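Local structure of WA352 (Oryza sativa subsp. indica, 5ZT3) at residues D57-I65 against E95-L105; G80-N88 against R120-R128. The protein is a mitochondrial protein linked to cytoplasmic male sterility in rice, represented here by its helical DUF8018 region, whose molecular activity is not established. All coordinates share one frame; numbering follows the deposited sequence.

Contacts 1 and 2 lie about 13 Å apart, centre to centre, in one compact all-helical chain. Contact 1, nearer the middle of the molecule, pairs the long helix 45-72 with helix 98-111; contact 2 joins segment 80-88 to the end of helix 116-124 and the tail beyond it. Along the chain the segments alternate, 57-65, 80-88, 95-105 and 120-128, so the two contacts cross along the sequence. They also touch directly: Leu86 packs on Lys62 and Met104, and Asn88 probably hydrogen-bonds Glu96. The two contacts thus share a single hydrophobic core, which ties the C-terminal part of this fragment to its central helices.

Contact 1 (D57-I65 against E95-L105); sequences DLFELKVEI and EEDLARLHQML
A nearly parallel helix pair in the core of this all-helical domain, packed knobs-into-holes, brings Leu61 of helix 45-72 against Leu98, Leu101, His102 and Leu105 of helix 98-111. The axes of the segments 57-65 and 98-105 approach to 9.9 Å at a crossing angle of 21°. Leu101 is the reciprocal knob, seated among Leu58, Leu61, Lys62 and Ile65. Its two methyls divide the work: CD1 meets Leu58 CD2 at 3.7 Å, while CD2 meets Ile65 CD1. With CG beside its backbone N (chi1 -71°), Leu101 sends this fork between the two partners, crossing each at about a right angle. Branched leucines suit such a seam because each has two methyls to offer. Leu61 likewise splits, CD1 packing on Leu98 and CD2 meeting Leu105 CD2 at 3.8 Å.

At the N-terminal end of helix 98-111 the chemistry turns ionic. The extended chain of Lys62 carries its ammonium to Glu95, whose OE1 also salt-bridges Arg35; Lys62 in turn pairs with Asp27, so both buried charges have a second partner of opposite sign. A glutamine in place of Glu95 would probably leave Lys62 and Arg35 without the negative charge they share, weakening the link between helix 45-72 and the approach to helix 98-111. Asp97 N-caps that helix, its OD1 accepting from Arg100 N. The lysine bond is short, with NZ of Lys62 2.6 Å from Glu95 OE2 and lying on that oxygen's syn lone pair.

Contact 2 (G80-N88 against R120-R128); sequences GWGARALDN and RLVERVRLR
Arg126 lays its guanidinium flat over one face of the Trp81 indole, the planes 17° apart, in a cation-pi stack with CZ of Arg126 4.0 Å from the centroid of the five-membered ring. A bend at chi3 (68°) folds the arginine over the ring, where CD adds a CH-pi contact and NH1 comes within 3.4 Å of Trp81 CZ2. One water bridges Trp81 O and Arg126 N, joining the two backbones.

Farther along, Arg124 runs extended from CG to NE, and its NH1 donates to Ala85 O at 2.8 Å, a nearly straight bond (164°) in the guanidinium plane. The same nitrogen gives a second bond, to a water that also reaches Leu86 O. Arginine suits this place because its long arm reaches Ala85 O directly and its NH1 has a second N-H for the water. The small methyl of Ala85 lets the chains come close, CB lying 4.0 Å from Val125 CB, while Leu86 CD2 and Leu121 CD2 meet on the side facing helices 45-72 and 98-111.

Apolar side chains thus pack toward the core, while Arg126 is held by the pi face of Trp81 and Arg124 by a carbonyl and a water; across these two segments neither arginine meets a carboxylate.

Contact 1 (D57-I65 against E95-L105)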
loop_
_atom_site.group_PDB
_atom_site.type_symbol
_atom_site.label_atom_id
_atom_site.label_comp_id
_atom_site.label_asym_id
_atom_site.label_seq_id
_atom_site.Cartn_x
_atom_site.Cartn_y
_atom_site.Cartn_z
ATOM N N ASP A 57 -7.735 -4.323 -4.851
ATOM C CA ASP A 57 -6.650 -5.298 -4.906
ATOM C C ASP A 57 -5.378 -4.735 -4.291
ATOM O O ASP A 57 -4.681 -5.427 -3.533
ATOM C CB ASP A 57 -6.383 -5.715 -6.354
ATOM C CG ASP A 57 -7.455 -6.633 -6.919
ATOM O OD1 ASP A 57 -8.338 -7.081 -6.158
ATOM O OD2 ASP A 57 -7.399 -6.919 -8.138
ATOM N N LEU A 58 -5.064 -3.476 -4.598
ATOM C CA LEU A 58 -3.875 -2.852 -4.031
ATOM C C LEU A 58 -3.993 -2.747 -2.516
ATOM O O LEU A 58 -3.049 -3.065 -1.784
ATOM C CB LEU A 58 -3.652 -1.472 -4.651
ATOM C CG LEU A 58 -3.181 -1.418 -6.102
ATOM C CD1 LEU A 58 -3.267 0.021 -6.594
ATOM C CD2 LEU A 58 -1.772 -1.965 -6.256
ATOM N N PHE A 59 -5.157 -2.310 -2.026
ATOM C CA PHE A 59 -5.307 -2.068 -0.594
ATOM C C PHE A 59 -5.141 -3.355 0.201
ATOM O O PHE A 59 -4.449 -3.381 1.225
ATOM C CB PHE A 59 -6.668 -1.447 -0.301
ATOM C CG PHE A 59 -6.856 -1.042 1.141
ATOM C CD1 PHE A 59 -6.099 -0.025 1.691
ATOM C CD2 PHE A 59 -7.804 -1.663 1.932
ATOM C CE1 PHE A 59 -6.269 0.356 3.021
ATOM C CE2 PHE A 59 -7.983 -1.284 3.259
ATOM C CZ PHE A 59 -7.223 -0.267 3.790
ATOM N N GLU A 60 -5.770 -4.440 -0.256
ATOM C CA GLU A 60 -5.674 -5.697 0.475
ATOM C C GLU A 60 -4.222 -6.143 0.597
ATOM O O GLU A 60 -3.790 -6.603 1.662
ATOM C CB GLU A 60 -6.517 -6.770 -0.217
ATOM C CG GLU A 60 -6.439 -8.132 0.459
ATOM C CD GLU A 60 -7.656 -8.991 0.177
ATOM O OE1 GLU A 60 -8.253 -8.835 -0.910
ATOM O OE2 GLU A 60 -8.012 -9.823 1.041
ATOM N N LEU A 61 -3.446 -5.997 -0.477
ATOM C CA LEU A 61 -2.036 -6.372 -0.428
ATOM C C LEU A 61 -1.234 -5.433 0.463
ATOM O O LEU A 61 -0.378 -5.876 1.243
ATOM C CB LEU A 61 -1.448 -6.370 -1.837
ATOM C CG LEU A 61 -1.310 -7.716 -2.533
ATOM C CD1 LEU A 61 -0.703 -7.496 -3.872
ATOM C CD2 LEU A 61 -0.453 -8.651 -1.722
ATOM N N LYS A 62 -1.469 -4.125 0.342
ATOM C CA LYS A 62 -0.764 -3.178 1.197
ATOM C C LYS A 62 -1.003 -3.489 2.664
ATOM O O LYS A 62 -0.073 -3.430 3.474
ATOM C CB LYS A 62 -1.237 -1.762 0.919
ATOM C CG LYS A 62 -0.762 -1.171 -0.369
ATOM C CD LYS A 62 -1.116 0.307 -0.357
ATOM C CE LYS A 62 -0.960 0.903 -1.714
ATOM N NZ LYS A 62 -1.118 2.374 -1.633
ATOM N N VAL A 63 -2.240 -3.824 3.025
ATOM C CA VAL A 63 -2.547 -4.120 4.421
ATOM C C VAL A 63 -1.764 -5.335 4.897
ATOM O O VAL A 63 -1.229 -5.341 6.008
ATOM C CB VAL A 63 -4.063 -4.268 4.634
ATOM C CG1 VAL A 63 -4.369 -4.774 6.038
ATOM C CG2 VAL A 63 -4.753 -2.937 4.398
ATOM N N GLU A 64 -1.647 -6.362 4.055
ATOM C CA GLU A 64 -0.873 -7.527 4.463
ATOM C C GLU A 64 0.585 -7.158 4.704
ATOM O O GLU A 64 1.197 -7.611 5.681
ATOM C CB GLU A 64 -0.995 -8.641 3.428
ATOM C CG GLU A 64 -2.384 -9.273 3.386
ATOM C CD GLU A 64 -2.902 -9.624 4.777
ATOM O OE1 GLU A 64 -2.149 -10.273 5.537
ATOM O OE2 GLU A 64 -4.044 -9.231 5.104
ATOM N N ILE A 65 1.157 -6.329 3.837
ATOM C CA ILE A 65 2.543 -5.901 4.010
ATOM C C ILE A 65 2.691 -5.050 5.265
ATOM O O ILE A 65 3.629 -5.228 6.052
ATOM C CB ILE A 65 3.035 -5.150 2.761
ATOM C CG1 ILE A 65 3.138 -6.086 1.565
ATOM C CG2 ILE A 65 4.370 -4.465 3.019
ATOM C CD1 ILE A 65 3.258 -5.352 0.234
ATOM N N GLU A 95 1.280 4.926 -7.102
ATOM C CA GLU A 95 1.021 3.619 -6.530
ATOM C C GLU A 95 2.029 2.607 -7.058
ATOM O O GLU A 95 2.497 2.693 -8.196
ATOM C CB GLU A 95 -0.388 3.150 -6.887
ATOM C CG GLU A 95 -1.508 3.903 -6.186
ATOM C CD GLU A 95 -1.528 3.661 -4.682
ATOM O OE1 GLU A 95 -1.818 4.613 -3.922
ATOM O OE2 GLU A 95 -1.250 2.523 -4.259
ATOM N N GLU A 96 2.358 1.637 -6.216
ATOM C CA GLU A 96 3.232 0.555 -6.629
ATOM C C GLU A 96 2.486 -0.401 -7.553
ATOM O O GLU A 96 1.260 -0.530 -7.500
ATOM C CB GLU A 96 3.751 -0.186 -5.395
ATOM C CG GLU A 96 4.834 -1.220 -5.657
ATOM C CD GLU A 96 6.033 -0.646 -6.390
ATOM O OE1 GLU A 96 5.979 -0.558 -7.637
ATOM O OE2 GLU A 96 7.038 -0.299 -5.724
ATOM N N ASP A 97 3.243 -1.056 -8.428
ATOM C CA ASP A 97 2.699 -2.082 -9.307
ATOM C C ASP A 97 2.236 -3.290 -8.492
ATOM O O ASP A 97 2.889 -3.698 -7.530
ATOM C CB ASP A 97 3.794 -2.484 -10.296
ATOM C CG ASP A 97 3.465 -3.739 -11.068
ATOM O OD1 ASP A 97 4.002 -4.811 -10.706
ATOM O OD2 ASP A 97 2.691 -3.648 -12.048
ATOM N N LEU A 98 1.096 -3.870 -8.887
ATOM C CA LEU A 98 0.507 -4.963 -8.116
ATOM C C LEU A 98 1.468 -6.143 -7.987
ATOM O O LEU A 98 1.657 -6.691 -6.894
ATOM C CB LEU A 98 -0.809 -5.398 -8.757
ATOM C CG LEU A 98 -1.636 -6.430 -7.991
ATOM C CD1 LEU A 98 -2.229 -5.854 -6.717
ATOM C CD2 LEU A 98 -2.722 -7.002 -8.895
ATOM N N ALA A 99 2.103 -6.538 -9.093
ATOM C CA ALA A 99 3.019 -7.675 -9.040
ATOM C C ALA A 99 4.217 -7.378 -8.150
ATOM O O ALA A 99 4.725 -8.276 -7.468
ATOM C CB ALA A 99 3.479 -8.061 -10.443
ATOM N N ARG A 100 4.689 -6.128 -8.144
ATOM C CA ARG A 100 5.807 -5.773 -7.267
ATOM C C ARG A 100 5.417 -5.896 -5.798
ATOM O O ARG A 100 6.213 -6.361 -4.974
ATOM C CB ARG A 100 6.314 -4.363 -7.595
ATOM C CG ARG A 100 7.202 -3.704 -6.520
ATOM C CD ARG A 100 8.474 -4.493 -6.205
ATOM N NE ARG A 100 9.015 -5.177 -7.362
ATOM C CZ ARG A 100 9.793 -4.614 -8.283
ATOM N NH1 ARG A 100 10.102 -3.321 -8.217
ATOM N NH2 ARG A 100 10.239 -5.338 -9.313
ATOM N N LEU A 101 4.199 -5.474 -5.448
ATOM C CA LEU A 101 3.732 -5.652 -4.080
ATOM C C LEU A 101 3.681 -7.129 -3.710
ATOM O O LEU A 101 4.066 -7.510 -2.598
ATOM C CB LEU A 101 2.366 -4.985 -3.905
ATOM C CG LEU A 101 2.310 -3.455 -3.915
ATOM C CD1 LEU A 101 0.861 -3.002 -3.870
ATOM C CD2 LEU A 101 3.101 -2.862 -2.750
ATOM N N HIS A 102 3.224 -7.981 -4.637
ATOM C CA HIS A 102 3.259 -9.418 -4.366
ATOM C C HIS A 102 4.684 -9.909 -4.146
ATOM O O HIS A 102 4.938 -10.715 -3.241
ATOM C CB HIS A 102 2.585 -10.205 -5.492
ATOM C CG HIS A 102 1.092 -10.283 -5.368
ATOM N ND1 HIS A 102 0.457 -11.231 -4.593
ATOM C CD2 HIS A 102 0.111 -9.541 -5.931
ATOM C CE1 HIS A 102 -0.851 -11.059 -4.674
ATOM N NE2 HIS A 102 -1.087 -10.035 -5.472
ATOM N N GLN A 103 5.632 -9.425 -4.952
ATOM C CA GLN A 103 7.029 -9.819 -4.769
ATOM C C GLN A 103 7.546 -9.386 -3.402
ATOM O O GLN A 103 8.246 -10.147 -2.723
ATOM C CB GLN A 103 7.887 -9.226 -5.886
ATOM C CG GLN A 103 9.368 -9.571 -5.778
ATOM C CD GLN A 103 10.201 -8.920 -6.866
ATOM O OE1 GLN A 103 9.731 -8.033 -7.581
ATOM N NE2 GLN A 103 11.449 -9.355 -6.993
ATOM N N MET A 104 7.199 -8.167 -2.980
ATOM C CA MET A 104 7.634 -7.671 -1.677
ATOM C C MET A 104 7.047 -8.505 -0.545
ATOM O O MET A 104 7.761 -8.871 0.403
ATOM C CB MET A 104 7.224 -6.201 -1.548
ATOM C CG MET A 104 7.976 -5.299 -2.523
ATOM S SD MET A 104 7.264 -3.669 -2.753
ATOM C CE MET A 104 7.300 -3.071 -1.078
ATOM N N LEU A 105 5.752 -8.831 -0.629
ATOM C CA LEU A 105 5.133 -9.650 0.409
ATOM C C LEU A 105 5.766 -11.036 0.460
ATOM O O LEU A 105 6.041 -11.564 1.549
ATOM C CB LEU A 105 3.626 -9.744 0.180
ATOM C CG LEU A 105 2.887 -10.561 1.242
ATOM C CD1 LEU A 105 3.070 -9.939 2.611
ATOM C CD2 LEU A 105 1.412 -10.706 0.903
#

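Contact 2 (G80-N88 against R120-R128)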
loop_
_atom_site.group_PDB
_atom_site.type_symbol
_atom_site.label_atom_id
_atom_site.label_comp_id
_atom_site.label_asym_id
_atom_site.label_seq_id
_atom_site.Cartn_x
_atom_site.Cartn_y
_atom_site.Cartn_z
ATOM N N GLY A 80 0.094 3.651 11.227
ATOM C CA GLY A 80 -0.304 5.022 10.976
ATOM C C GLY A 80 0.106 5.554 9.616
ATOM O O GLY A 80 -0.662 6.284 8.983
ATOM N N TRP A 81 1.298 5.183 9.146
ATOM C CA TRP A 81 1.889 5.800 7.965
ATOM C C TRP A 81 2.479 4.787 6.991
ATOM O O TRP A 81 3.127 5.196 6.014
ATOM C CB TRP A 81 2.974 6.800 8.392
ATOM C CG TRP A 81 2.452 7.964 9.166
ATOM C CD1 TRP A 81 2.495 8.137 10.516
ATOM C CD2 TRP A 81 1.809 9.120 8.630
ATOM N NE1 TRP A 81 1.915 9.338 10.856
ATOM C CE2 TRP A 81 1.488 9.958 9.713
ATOM C CE3 TRP A 81 1.478 9.530 7.336
ATOM C CZ2 TRP A 81 0.848 11.186 9.544
ATOM C CZ3 TRP A 81 0.840 10.750 7.170
ATOM C CH2 TRP A 81 0.533 11.560 8.269
ATOM N N GLY A 82 2.244 3.492 7.200
ATOM C CA GLY A 82 2.894 2.483 6.386
ATOM C C GLY A 82 2.569 2.564 4.908
ATOM O O GLY A 82 3.408 2.216 4.072
ATOM N N ALA A 83 1.358 3.000 4.553
ATOM C CA ALA A 83 1.028 3.028 3.133
ATOM C C ALA A 83 1.956 3.957 2.367
ATOM O O ALA A 83 2.284 3.681 1.207
ATOM C CB ALA A 83 -0.440 3.386 2.919
ATOM N N ARG A 84 2.402 5.052 2.992
ATOM C CA ARG A 84 3.316 5.967 2.311
ATOM C C ARG A 84 4.636 5.295 1.976
ATOM O O ARG A 84 5.256 5.620 0.952
ATOM C CB ARG A 84 3.544 7.231 3.149
ATOM C CG ARG A 84 2.287 8.071 3.409
ATOM C CD ARG A 84 1.775 8.834 2.173
ATOM N NE ARG A 84 1.333 7.940 1.105
ATOM C CZ ARG A 84 0.175 7.284 1.093
ATOM N NH1 ARG A 84 -0.687 7.418 2.094
ATOM N NH2 ARG A 84 -0.115 6.476 0.085
ATOM N N ALA A 85 5.066 4.336 2.791
ATOM C CA ALA A 85 6.304 3.630 2.508
ATOM C C ALA A 85 6.171 2.686 1.322
ATOM O O ALA A 85 7.189 2.175 0.847
ATOM C CB ALA A 85 6.780 2.872 3.751
ATOM N N LEU A 86 4.959 2.452 0.832
ATOM C CA LEU A 86 4.729 1.564 -0.297
ATOM C C LEU A 86 4.470 2.321 -1.602
ATOM O O LEU A 86 4.232 1.689 -2.640
ATOM C CB LEU A 86 3.582 0.598 0.009
ATOM C CG LEU A 86 3.811 -0.262 1.252
ATOM C CD1 LEU A 86 2.636 -1.192 1.495
ATOM C CD2 LEU A 86 5.098 -1.062 1.147
ATOM N N ASP A 87 4.514 3.650 -1.578
ATOM C CA ASP A 87 4.401 4.436 -2.799
ATOM C C ASP A 87 5.586 4.149 -3.726
ATOM O O ASP A 87 6.638 3.668 -3.304
ATOM C CB ASP A 87 4.456 5.930 -2.465
ATOM C CG ASP A 87 3.237 6.423 -1.693
ATOM O OD1 ASP A 87 3.357 7.483 -1.028
ATOM O OD2 ASP A 87 2.167 5.779 -1.754
ATOM N N ASN A 88 5.422 4.496 -5.002
ATOM C CA ASN A 88 6.513 4.378 -5.968
ATOM C C ASN A 88 6.637 5.707 -6.701
ATOM O O ASN A 88 5.711 6.082 -7.449
ATOM C CB ASN A 88 6.263 3.238 -6.958
ATOM C CG ASN A 88 7.463 2.959 -7.846
ATOM O OD1 ASN A 88 8.251 3.859 -8.158
ATOM N ND2 ASN A 88 7.618 1.703 -8.252
ATOM N N ARG A 120 14.613 -2.209 3.010
ATOM C CA ARG A 120 14.158 -1.105 2.179
ATOM C C ARG A 120 12.986 -0.373 2.828
ATOM O O ARG A 120 12.958 0.864 2.869
ATOM C CB ARG A 120 13.787 -1.627 0.797
ATOM C CG ARG A 120 13.349 -0.548 -0.158
ATOM C CD ARG A 120 13.282 -1.054 -1.585
ATOM N NE ARG A 120 14.610 -1.271 -2.152
ATOM C CZ ARG A 120 15.119 -2.464 -2.438
ATOM N NH1 ARG A 120 16.338 -2.562 -2.952
ATOM N NH2 ARG A 120 14.413 -3.565 -2.216
ATOM N N LEU A 121 12.030 -1.126 3.372
ATOM C CA LEU A 121 10.846 -0.521 3.974
ATOM C C LEU A 121 11.174 0.153 5.306
ATOM O O LEU A 121 10.622 1.218 5.611
ATOM C CB LEU A 121 9.742 -1.566 4.111
ATOM C CG LEU A 121 9.227 -2.105 2.782
ATOM C CD1 LEU A 121 8.068 -3.049 3.029
ATOM C CD2 LEU A 121 8.803 -0.947 1.896
ATOM N N VAL A 122 12.066 -0.439 6.108
ATOM C CA VAL A 122 12.507 0.208 7.342
ATOM C C VAL A 122 13.047 1.601 7.054
ATOM O O VAL A 122 12.775 2.559 7.788
ATOM C CB VAL A 122 13.561 -0.660 8.056
ATOM C CG1 VAL A 122 14.368 0.173 9.074
ATOM C CG2 VAL A 122 12.885 -1.831 8.742
ATOM N N GLU A 123 13.834 1.730 5.986
ATOM C CA GLU A 123 14.444 3.017 5.673
ATOM C C GLU A 123 13.412 4.041 5.218
ATOM O O GLU A 123 13.548 5.228 5.532
ATOM C CB GLU A 123 15.553 2.821 4.637
ATOM C CG GLU A 123 16.259 4.108 4.197
ATOM C CD GLU A 123 16.870 4.871 5.361
ATOM O OE1 GLU A 123 17.280 4.222 6.352
ATOM O OE2 GLU A 123 16.948 6.118 5.287
ATOM N N ARG A 124 12.363 3.604 4.523
ATOM C CA ARG A 124 11.372 4.523 3.966
ATOM C C ARG A 124 10.420 5.080 5.019
ATOM O O ARG A 124 10.006 6.243 4.921
ATOM C CB ARG A 124 10.524 3.796 2.927
ATOM C CG ARG A 124 11.205 3.483 1.629
ATOM C CD ARG A 124 10.223 2.819 0.705
ATOM N NE ARG A 124 10.814 2.402 -0.559
ATOM C CZ ARG A 124 10.164 1.692 -1.474
ATOM N NH1 ARG A 124 8.905 1.326 -1.259
ATOM N NH2 ARG A 124 10.773 1.350 -2.601
ATOM N N VAL A 125 10.006 4.265 5.983
ATOM C CA VAL A 125 8.820 4.538 6.790
ATOM C C VAL A 125 9.084 5.615 7.838
ATOM O O VAL A 125 10.190 5.746 8.376
ATOM C CB VAL A 125 8.304 3.232 7.435
ATOM C CG1 VAL A 125 9.203 2.768 8.589
ATOM C CG2 VAL A 125 6.875 3.395 7.915
ATOM N N ARG A 126 8.042 6.388 8.149
ATOM C CA ARG A 126 8.090 7.280 9.299
ATOM C C ARG A 126 8.176 6.478 10.592
ATOM O O ARG A 126 7.520 5.444 10.751
ATOM C CB ARG A 126 6.821 8.127 9.340
ATOM C CG ARG A 126 6.860 9.318 8.435
ATOM C CD ARG A 126 5.614 10.159 8.611
ATOM N NE ARG A 126 5.547 10.811 9.915
ATOM C CZ ARG A 126 4.760 11.855 10.164
ATOM N NH1 ARG A 126 3.992 12.335 9.201
ATOM N NH2 ARG A 126 4.740 12.417 11.365
ATOM N N LEU A 127 8.978 6.969 11.527
ATOM C CA LEU A 127 9.120 6.312 12.816
ATOM C C LEU A 127 8.112 6.883 13.806
ATOM O O LEU A 127 7.603 7.991 13.640
ATOM C CB LEU A 127 10.537 6.509 13.354
ATOM C CG LEU A 127 11.626 5.978 12.425
ATOM C CD1 LEU A 127 12.994 6.237 13.016
ATOM C CD2 LEU A 127 11.425 4.489 12.165
ATOM N N ARG A 128 7.806 6.093 14.838
ATOM C CA ARG A 128 7.053 6.636 15.964
ATOM C C ARG A 128 7.853 7.715 16.679
ATOM O O ARG A 128 7.293 8.721 17.133
ATOM C CB ARG A 128 6.739 5.536 16.974
ATOM C CG ARG A 128 6.090 4.311 16.431
ATOM C CD ARG A 128 6.053 3.255 17.530
ATOM N NE ARG A 128 5.472 2.030 17.020
ATOM C CZ ARG A 128 4.180 1.743 17.045
ATOM N NH1 ARG A 128 3.308 2.589 17.580
ATOM N NH2 ARG A 128 3.759 0.600 16.529
HETATM O O HOH W 1 5.735 6.391 6.193
HETATM O O HOH W 2 6.747 0.055 -2.956
#